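Long-range contact in LbaCas13a H328A (C2c2) (Lachnospiraceae bacterium NK4A179, PDB 5WLH), which binds pre-crRNA as its guide and cleaves RNA, probably once a matching target RNA pairs with that guide: residues R1129-Y1140 / Y1226-E1234. Numbering follows the deposited sequence.
Sequences RERDLMNFQLGY and YASGLEIFE. With nucleotides of chain B.
Phe1233 is a knob in a hole formed by Arg1129, Asp1132, Leu1133 and Phe1136 of the long helix 1106-1145. Segment 1226-1234, a turn running into a short, weakly bonded helix, packs on that helix, which probably belongs to the second HEPN nuclease domain of Cas13a; Glu1130 reaches Asn604 and Arg1246. The Phe1233 edge meets the Phe1136 face in an offset edge-to-face pair, planes at 62°; Leu1133 CD1 lies over the Phe1233 face. A type II turn, Ala1227 to Leu1230, lays Gly1229 CA over the Tyr1140 ring, where a CB would clash.

Among polar contacts, Tyr1140 OH and Ser1228 OG share a hydrogen bond of 2.7 Å. Gln1137 NE2 sits above the Tyr1226 ring and donates to Tyr1226 O; Gln1137 OE1 bonds the Tyr1180 hydroxyl. Glu1231 O accepts hydrogen bonds from N1 and N2 of G2 of chain B. Arg1131, turned at chi3 (74°) to grip Asp1132 side-on beside Tyr1276, pairs with Glu496 and A28 OP1 of chain B. A leucine here would probably cost that phosphate two hydrogen bonds and Asp1132 its salt bridge.

Arg1129 salt-bridges Glu1234, whose OE1 bonds His1239; NH2 meets OE2 at 2.8 Å, and a water joins NH1 to the same oxygen.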
loop_
_atom_site.group_PDB
_atom_site.type_symbol
_atom_site.label_atom_id
_atom_site.label_comp_id
_atom_site.label_asym_id
_atom_site.label_seq_id
_atom_site.Cartn_x
_atom_site.Cartn_y
_atom_site.Cartn_z
ATOM N N ARG A 1129 -12.666 -0.904 1.019
ATOM C CA ARG A 1129 -13.953 -0.264 1.294
ATOM C C ARG A 1129 -14.951 -1.252 1.879
ATOM O O ARG A 1129 -15.694 -0.916 2.813
ATOM C CB ARG A 1129 -14.516 0.360 0.019
ATOM C CG ARG A 1129 -15.749 1.254 0.294
ATOM C CD ARG A 1129 -16.281 1.866 -0.997
ATOM N NE ARG A 1129 -17.220 2.952 -0.735
ATOM C CZ ARG A 1129 -18.509 2.786 -0.458
ATOM N NH1 ARG A 1129 -19.030 1.571 -0.371
ATOM N NH2 ARG A 1129 -19.276 3.850 -0.239
ATOM N N GLU A 1130 -14.972 -2.483 1.358
ATOM C CA GLU A 1130 -15.981 -3.422 1.830
ATOM C C GLU A 1130 -15.746 -3.762 3.283
ATOM O O GLU A 1130 -16.699 -3.868 4.068
ATOM C CB GLU A 1130 -15.991 -4.694 0.988
ATOM C CG GLU A 1130 -17.194 -5.568 1.349
ATOM C CD GLU A 1130 -17.366 -6.723 0.405
ATOM O OE1 GLU A 1130 -16.675 -7.741 0.594
ATOM O OE2 GLU A 1130 -18.201 -6.605 -0.509
ATOM N N ARG A 1131 -14.478 -3.938 3.657
ATOM C CA ARG A 1131 -14.150 -4.133 5.062
ATOM C C ARG A 1131 -14.651 -2.958 5.893
ATOM O O ARG A 1131 -15.225 -3.138 6.970
ATOM C CB ARG A 1131 -12.637 -4.290 5.244
ATOM C CG ARG A 1131 -12.197 -4.373 6.707
ATOM C CD ARG A 1131 -10.733 -4.073 6.849
ATOM N NE ARG A 1131 -10.497 -2.629 6.672
ATOM C CZ ARG A 1131 -9.291 -2.065 6.622
ATOM N NH1 ARG A 1131 -8.200 -2.815 6.762
ATOM N NH2 ARG A 1131 -9.181 -0.744 6.473
ATOM N N ASP A 1132 -14.409 -1.737 5.424
ATOM C CA ASP A 1132 -14.732 -0.599 6.264
ATOM C C ASP A 1132 -16.217 -0.268 6.255
ATOM O O ASP A 1132 -16.712 0.285 7.236
ATOM C CB ASP A 1132 -13.879 0.592 5.847
ATOM C CG ASP A 1132 -12.432 0.397 6.253
ATOM O OD1 ASP A 1132 -12.208 -0.325 7.251
ATOM O OD2 ASP A 1132 -11.551 0.926 5.576
ATOM N N LEU A 1133 -16.931 -0.624 5.188
ATOM C CA LEU A 1133 -18.391 -0.541 5.209
ATOM C C LEU A 1133 -18.949 -1.464 6.284
ATOM O O LEU A 1133 -19.750 -1.044 7.116
ATOM C CB LEU A 1133 -18.965 -0.898 3.833
ATOM C CG LEU A 1133 -20.493 -0.953 3.734
ATOM C CD1 LEU A 1133 -21.095 0.350 4.252
ATOM C CD2 LEU A 1133 -20.896 -1.203 2.286
ATOM N N MET A 1134 -18.482 -2.715 6.315
ATOM C CA MET A 1134 -18.918 -3.621 7.372
ATOM C C MET A 1134 -18.561 -3.080 8.743
ATOM O O MET A 1134 -19.366 -3.153 9.681
ATOM C CB MET A 1134 -18.298 -5.001 7.186
ATOM C CG MET A 1134 -18.588 -5.879 8.388
ATOM S SD MET A 1134 -17.671 -7.399 8.233
ATOM C CE MET A 1134 -16.041 -6.867 8.787
ATOM N N ASN A 1135 -17.335 -2.556 8.894
ATOM C CA ASN A 1135 -16.926 -2.012 10.183
ATOM C C ASN A 1135 -17.783 -0.807 10.568
ATOM O O ASN A 1135 -18.121 -0.634 11.742
ATOM C CB ASN A 1135 -15.457 -1.601 10.147
ATOM C CG ASN A 1135 -14.514 -2.776 10.303
ATOM O OD1 ASN A 1135 -14.925 -3.886 10.590
ATOM N ND2 ASN A 1135 -13.237 -2.529 10.075
ATOM N N PHE A 1136 -18.075 0.072 9.600
ATOM C CA PHE A 1136 -18.944 1.203 9.887
ATOM C C PHE A 1136 -20.284 0.713 10.403
ATOM O O PHE A 1136 -20.771 1.176 11.443
ATOM C CB PHE A 1136 -19.184 2.062 8.644
ATOM C CG PHE A 1136 -20.101 3.213 8.920
ATOM C CD1 PHE A 1136 -21.495 3.053 8.881
ATOM C CD2 PHE A 1136 -19.583 4.443 9.293
ATOM C CE1 PHE A 1136 -22.329 4.110 9.195
ATOM C CE2 PHE A 1136 -20.421 5.517 9.584
ATOM C CZ PHE A 1136 -21.792 5.352 9.530
ATOM N N GLN A 1137 -20.898 -0.209 9.660
ATOM C CA GLN A 1137 -22.201 -0.738 10.064
ATOM C C GLN A 1137 -22.121 -1.413 11.423
ATOM O O GLN A 1137 -22.975 -1.190 12.281
ATOM C CB GLN A 1137 -22.724 -1.709 9.019
ATOM C CG GLN A 1137 -23.075 -1.022 7.706
ATOM C CD GLN A 1137 -23.452 -2.002 6.631
ATOM O OE1 GLN A 1137 -22.769 -3.009 6.415
ATOM N NE2 GLN A 1137 -24.542 -1.716 5.940
ATOM N N LEU A 1138 -21.088 -2.230 11.643
ATOM C CA LEU A 1138 -20.918 -2.868 12.941
ATOM C C LEU A 1138 -20.773 -1.842 14.045
ATOM O O LEU A 1138 -21.382 -1.974 15.100
ATOM C CB LEU A 1138 -19.696 -3.776 12.930
ATOM C CG LEU A 1138 -19.942 -5.104 12.244
ATOM C CD1 LEU A 1138 -18.604 -5.850 12.161
ATOM C CD2 LEU A 1138 -21.001 -5.962 13.034
ATOM N N GLY A 1139 -19.949 -0.816 13.831
ATOM C CA GLY A 1139 -19.735 0.150 14.891
ATOM C C GLY A 1139 -20.978 0.964 15.166
ATOM O O GLY A 1139 -21.325 1.214 16.326
ATOM N N TYR A 1140 -21.667 1.366 14.103
ATOM C CA TYR A 1140 -22.879 2.160 14.221
ATOM C C TYR A 1140 -23.990 1.363 14.905
ATOM O O TYR A 1140 -24.608 1.831 15.866
ATOM C CB TYR A 1140 -23.279 2.614 12.822
ATOM C CG TYR A 1140 -24.585 3.335 12.733
ATOM C CD1 TYR A 1140 -24.640 4.709 12.892
ATOM C CD2 TYR A 1140 -25.769 2.643 12.508
ATOM C CE1 TYR A 1140 -25.853 5.390 12.795
ATOM C CE2 TYR A 1140 -26.987 3.312 12.420
ATOM C CZ TYR A 1140 -27.016 4.684 12.560
ATOM O OH TYR A 1140 -28.222 5.349 12.464
ATOM N N TYR A 1226 -30.219 -1.162 6.550
ATOM C CA TYR A 1226 -28.881 -1.364 5.986
ATOM C C TYR A 1226 -28.165 -0.036 5.792
ATOM O O TYR A 1226 -26.963 0.091 6.077
ATOM C CB TYR A 1226 -29.008 -2.101 4.656
ATOM C CG TYR A 1226 -27.747 -2.241 3.846
ATOM C CD1 TYR A 1226 -27.351 -1.234 2.967
ATOM C CD2 TYR A 1226 -26.967 -3.394 3.923
ATOM C CE1 TYR A 1226 -26.221 -1.354 2.219
ATOM C CE2 TYR A 1226 -25.820 -3.526 3.158
ATOM C CZ TYR A 1226 -25.459 -2.493 2.309
ATOM O OH TYR A 1226 -24.336 -2.589 1.532
ATOM N N ALA A 1227 -28.894 0.965 5.317
ATOM C CA ALA A 1227 -28.344 2.277 5.023
ATOM C C ALA A 1227 -28.358 3.219 6.219
ATOM O O ALA A 1227 -27.984 4.388 6.067
ATOM C CB ALA A 1227 -29.113 2.915 3.853
ATOM N N SER A 1228 -28.793 2.760 7.398
ATOM C CA SER A 1228 -28.860 3.655 8.547
ATOM C C SER A 1228 -27.465 4.145 8.901
ATOM O O SER A 1228 -26.518 3.355 8.975
ATOM C CB SER A 1228 -29.500 2.957 9.748
ATOM O OG SER A 1228 -29.803 3.904 10.761
ATOM N N GLY A 1229 -27.326 5.459 9.058
ATOM C CA GLY A 1229 -26.037 6.053 9.331
ATOM C C GLY A 1229 -25.141 6.247 8.123
ATOM O O GLY A 1229 -24.154 6.982 8.228
ATOM N N LEU A 1230 -25.462 5.650 6.967
ATOM C CA LEU A 1230 -24.536 5.693 5.837
ATOM C C LEU A 1230 -24.388 7.081 5.227
ATOM O O LEU A 1230 -23.477 7.274 4.417
ATOM C CB LEU A 1230 -24.959 4.711 4.743
ATOM C CG LEU A 1230 -24.744 3.233 5.065
ATOM C CD1 LEU A 1230 -24.924 2.410 3.811
ATOM C CD2 LEU A 1230 -23.373 3.005 5.725
ATOM N N GLU A 1231 -25.233 8.047 5.610
ATOM C CA GLU A 1231 -24.983 9.438 5.229
ATOM C C GLU A 1231 -23.625 9.951 5.729
ATOM O O GLU A 1231 -23.082 10.896 5.144
ATOM C CB GLU A 1231 -26.116 10.324 5.752
ATOM C CG GLU A 1231 -26.110 10.545 7.268
ATOM C CD GLU A 1231 -26.791 9.427 8.047
ATOM O OE1 GLU A 1231 -27.397 8.523 7.421
ATOM O OE2 GLU A 1231 -26.701 9.458 9.290
ATOM N N ILE A 1232 -23.087 9.360 6.803
ATOM C CA ILE A 1232 -21.758 9.680 7.321
ATOM C C ILE A 1232 -20.683 9.024 6.474
ATOM O O ILE A 1232 -19.612 9.598 6.239
ATOM C CB ILE A 1232 -21.671 9.219 8.791
ATOM C CG1 ILE A 1232 -22.713 9.957 9.631
ATOM C CG2 ILE A 1232 -20.279 9.388 9.375
ATOM C CD1 ILE A 1232 -22.444 11.429 9.729
ATOM N N PHE A 1233 -20.946 7.800 6.031
ATOM C CA PHE A 1233 -19.993 7.009 5.269
ATOM C C PHE A 1233 -19.868 7.454 3.816
ATOM O O PHE A 1233 -18.778 7.364 3.220
ATOM C CB PHE A 1233 -20.448 5.551 5.351
ATOM C CG PHE A 1233 -19.450 4.569 4.862
ATOM C CD1 PHE A 1233 -18.497 4.055 5.722
ATOM C CD2 PHE A 1233 -19.506 4.107 3.563
ATOM C CE1 PHE A 1233 -17.580 3.114 5.268
ATOM C CE2 PHE A 1233 -18.590 3.155 3.103
ATOM C CZ PHE A 1233 -17.628 2.673 3.963
ATOM N N GLU A 1234 -20.947 7.952 3.224
ATOM C CA GLU A 1234 -20.987 8.156 1.783
ATOM C C GLU A 1234 -22.068 9.181 1.477
ATOM O O GLU A 1234 -22.785 9.637 2.367
ATOM C CB GLU A 1234 -21.266 6.832 1.062
ATOM C CG GLU A 1234 -22.701 6.334 1.303
ATOM C CD GLU A 1234 -22.976 4.954 0.732
ATOM O OE1 GLU A 1234 -24.165 4.566 0.653
ATOM O OE2 GLU A 1234 -22.013 4.261 0.354
ATOM P P G B 2 -27.447 18.119 -2.847
ATOM O OP1 G B 2 -27.449 19.191 -3.886
ATOM O OP2 G B 2 -28.102 16.816 -3.134
ATOM O "O5'" G B 2 -25.940 17.837 -2.395
ATOM C "C5'" G B 2 -25.146 18.870 -1.816
ATOM C "C4'" G B 2 -23.846 18.362 -1.233
ATOM O "O4'" G B 2 -24.103 17.472 -0.110
ATOM C "C3'" G B 2 -22.940 17.582 -2.185
ATOM O "O3'" G B 2 -21.594 17.827 -1.806
ATOM C "C2'" G B 2 -23.274 16.139 -1.845
ATOM O "O2'" G B 2 -22.287 15.195 -2.207
ATOM C "C1'" G B 2 -23.449 16.234 -0.336
ATOM N N9 G B 2 -24.268 15.162 0.216
ATOM C C8 G B 2 -25.565 14.902 -0.159
ATOM N N7 G B 2 -26.068 13.886 0.476
ATOM C C5 G B 2 -25.036 13.449 1.298
ATOM C C6 G B 2 -25.029 12.366 2.224
ATOM O O6 G B 2 -25.945 11.579 2.464
ATOM N N1 G B 2 -23.820 12.247 2.891
ATOM C C2 G B 2 -22.733 13.058 2.683
ATOM N N2 G B 2 -21.653 12.764 3.442
ATOM N N3 G B 2 -22.724 14.084 1.814
ATOM C C4 G B 2 -23.912 14.224 1.166
ATOM P P A B 28 -5.124 -0.518 6.992
ATOM O OP1 A B 28 -6.565 -0.526 7.320
ATOM O OP2 A B 28 -4.267 -1.685 7.282
ATOM O "O5'" A B 28 -5.027 -0.256 5.433
ATOM C "C5'" A B 28 -3.773 -0.039 4.833
ATOM C "C4'" A B 28 -3.761 1.268 4.094
ATOM O "O4'" A B 28 -3.662 2.387 5.020
ATOM C "C3'" A B 28 -2.584 1.475 3.169
ATOM O "O3'" A B 28 -2.706 0.766 1.961
ATOM C "C2'" A B 28 -2.606 2.975 2.984
ATOM O "O2'" A B 28 -3.696 3.315 2.146
ATOM C "C1'" A B 28 -2.937 3.429 4.411
ATOM N N9 A B 28 -1.707 3.657 5.183
ATOM C C8 A B 28 -1.117 2.855 6.127
ATOM N N7 A B 28 0.017 3.367 6.598
ATOM C C5 A B 28 0.148 4.574 5.917
ATOM C C6 A B 28 1.113 5.596 5.973
ATOM N N6 A B 28 2.185 5.576 6.790
ATOM N N1 A B 28 0.954 6.653 5.155
ATOM C C2 A B 28 -0.126 6.686 4.357
ATOM N N3 A B 28 -1.108 5.801 4.223
ATOM C C4 A B 28 -0.905 4.749 5.044
HETATM O O HOH W 1 -21.751 1.662 -0.084
#